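Local coordinates for DPS family dna-binding stress response protein (Thermosynechococcus elongatus, PDB 2C41) that probably binds and oxidises iron and binds DNA, as a twelve-subunit stress-response protein of the Dps family, at residues E18-V23 with A78-V83. Numbering follows the deposited sequence.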
loop_
_atom_site.group_PDB
_atom_site.type_symbol
_atom_site.label_atom_id
_atom_site.label_comp_id
_atom_site.label_asym_id
_atom_site.label_seq_id
_atom_site.Cartn_x
_atom_site.Cartn_y
_atom_site.Cartn_z
ATOM N N GLU C 18 24.796 -14.118 22.703
ATOM C CA GLU C 18 23.651 -14.326 21.836
ATOM C C GLU C 18 23.705 -13.390 20.621
ATOM O O GLU C 18 23.460 -13.816 19.483
ATOM C CB GLU C 18 22.352 -14.153 22.630
ATOM C CG GLU C 18 22.125 -15.254 23.688
ATOM C CD GLU C 18 21.475 -16.516 23.128
ATOM O OE1 GLU C 18 21.245 -16.597 21.898
ATOM O OE2 GLU C 18 21.184 -17.437 23.929
ATOM N N GLN C 19 24.051 -12.129 20.867
ATOM C CA GLN C 19 24.163 -11.141 19.788
ATOM C C GLN C 19 25.243 -11.563 18.793
ATOM O O GLN C 19 25.021 -11.553 17.586
ATOM C CB GLN C 19 24.497 -9.759 20.343
ATOM C CG GLN C 19 24.736 -8.714 19.249
ATOM C CD GLN C 19 25.622 -7.574 19.698
ATOM O OE1 GLN C 19 26.143 -6.820 18.873
ATOM N NE2 GLN C 19 25.805 -7.442 20.999
ATOM N N ALA C 20 26.408 -11.935 19.322
ATOM C CA ALA C 20 27.524 -12.410 18.501
ATOM C C ALA C 20 27.119 -13.628 17.672
ATOM O O ALA C 20 27.447 -13.698 16.487
ATOM C CB ALA C 20 28.751 -12.737 19.386
ATOM N N ASN C 21 26.386 -14.559 18.294
ATOM C CA ASN C 21 25.860 -15.733 17.592
ATOM C C ASN C 21 24.921 -15.363 16.447
ATOM O O ASN C 21 24.967 -15.977 15.384
ATOM C CB ASN C 21 25.163 -16.715 18.543
ATOM C CG ASN C 21 26.143 -17.508 19.400
ATOM O OD1 ASN C 21 25.749 -18.142 20.387
ATOM N ND2 ASN C 21 27.412 -17.485 19.030
ATOM N N ALA C 22 24.082 -14.351 16.663
ATOM C CA ALA C 22 23.166 -13.890 15.615
ATOM C C ALA C 22 23.950 -13.358 14.409
ATOM O O ALA C 22 23.604 -13.637 13.253
ATOM C CB ALA C 22 22.223 -12.833 16.154
ATOM N N VAL C 23 25.008 -12.597 14.681
ATOM C CA VAL C 23 25.858 -12.044 13.616
ATOM C C VAL C 23 26.529 -13.166 12.808
ATOM O O VAL C 23 26.472 -13.165 11.577
ATOM C CB VAL C 23 26.923 -11.076 14.188
ATOM C CG1 VAL C 23 27.951 -10.694 13.115
ATOM C CG2 VAL C 23 26.234 -9.830 14.771
ATOM N N ALA C 78 36.031 -6.981 15.322
ATOM C CA ALA C 78 37.001 -8.013 15.702
ATOM C C ALA C 78 36.555 -8.858 16.909
ATOM O O ALA C 78 37.101 -9.946 17.136
ATOM C CB ALA C 78 38.390 -7.410 15.939
ATOM N N ASP C 79 35.577 -8.365 17.672
ATOM C CA ASP C 79 35.107 -9.068 18.867
ATOM C C ASP C 79 34.127 -10.212 18.579
ATOM O O ASP C 79 34.018 -11.136 19.382
ATOM C CB ASP C 79 34.489 -8.095 19.884
ATOM C CG ASP C 79 35.529 -7.235 20.603
ATOM O OD1 ASP C 79 35.127 -6.341 21.380
ATOM O OD2 ASP C 79 36.741 -7.452 20.414
ATOM N N TYR C 80 33.416 -10.155 17.454
ATOM C CA TYR C 80 32.326 -11.110 17.209
ATOM C C TYR C 80 32.769 -12.567 17.268
ATOM O O TYR C 80 32.148 -13.376 17.948
ATOM C CB TYR C 80 31.607 -10.816 15.897
ATOM C CG TYR C 80 30.699 -9.606 15.983
ATOM C CD1 TYR C 80 29.579 -9.611 16.817
ATOM C CD2 TYR C 80 30.956 -8.461 15.219
ATOM C CE1 TYR C 80 28.737 -8.494 16.909
ATOM C CE2 TYR C 80 30.122 -7.343 15.300
ATOM C CZ TYR C 80 29.011 -7.374 16.140
ATOM O OH TYR C 80 28.180 -6.279 16.213
ATOM N N LEU C 81 33.856 -12.886 16.576
ATOM C CA LEU C 81 34.348 -14.262 16.542
ATOM C C LEU C 81 35.014 -14.700 17.854
ATOM O O LEU C 81 35.214 -15.896 18.084
ATOM C CB LEU C 81 35.282 -14.462 15.351
ATOM C CG LEU C 81 34.608 -14.387 13.976
ATOM C CD1 LEU C 81 35.615 -14.646 12.885
ATOM C CD2 LEU C 81 33.465 -15.374 13.859
ATOM N N LYS C 82 35.341 -13.731 18.706
ATOM C CA LYS C 82 35.904 -14.011 20.027
ATOM C C LYS C 82 34.830 -14.374 21.043
ATOM O O LYS C 82 35.113 -15.065 22.025
ATOM C CB LYS C 82 36.691 -12.806 20.547
ATOM C CG LYS C 82 37.915 -12.461 19.731
ATOM C CD LYS C 82 38.731 -11.392 20.441
ATOM C CE LYS C 82 40.038 -11.117 19.711
ATOM N NZ LYS C 82 39.815 -10.345 18.455
ATOM N N VAL C 83 33.605 -13.911 20.795
ATOM C CA VAL C 83 32.509 -14.008 21.751
ATOM C C VAL C 83 31.502 -15.089 21.319
ATOM O O VAL C 83 30.900 -15.761 22.159
ATOM C CB VAL C 83 31.830 -12.609 21.908
ATOM C CG1 VAL C 83 30.577 -12.673 22.767
ATOM C CG2 VAL C 83 32.820 -11.600 22.497
#
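Tyr-80 lays its ring on helix 6-35 as a flat wedge, one face against Val-23 and one edge against the turn that carries Gln-19 and Ala-20. Val-23 supplies the bump over the face: CG1 stands 4.1 Å above the ring plane, over its centre, in a CH-pi contact 11° off the normal. CG2 sits further out along the ring, 3.6 Å from Tyr-80 CE1. Val-23 presents CG1 this way because that methyl is anti to its backbone N (chi1 170°). At the ring's edge, Ala-20 is small enough to let the two backbones come close, its CA 5.1 Å from that of Tyr-80. Its CB fits a shallow hollow, 3.7 Å from Tyr-80 O and 3.8 Å from Val-83 CG1. This is the Dps version of the ferritin-like four-helix bundle, with the short helix 80-83, in the connection between helices 41-68 and 95-122, resting on the outside of helix 6-35. An alanine in place of Tyr-80 would probably open a gap beside Val-23 and leave both its methyls without their aromatic partner. Trp-34 of the second subunit packs on Tyr-80 and Gln-19, bringing the subunit interface up to the same ring.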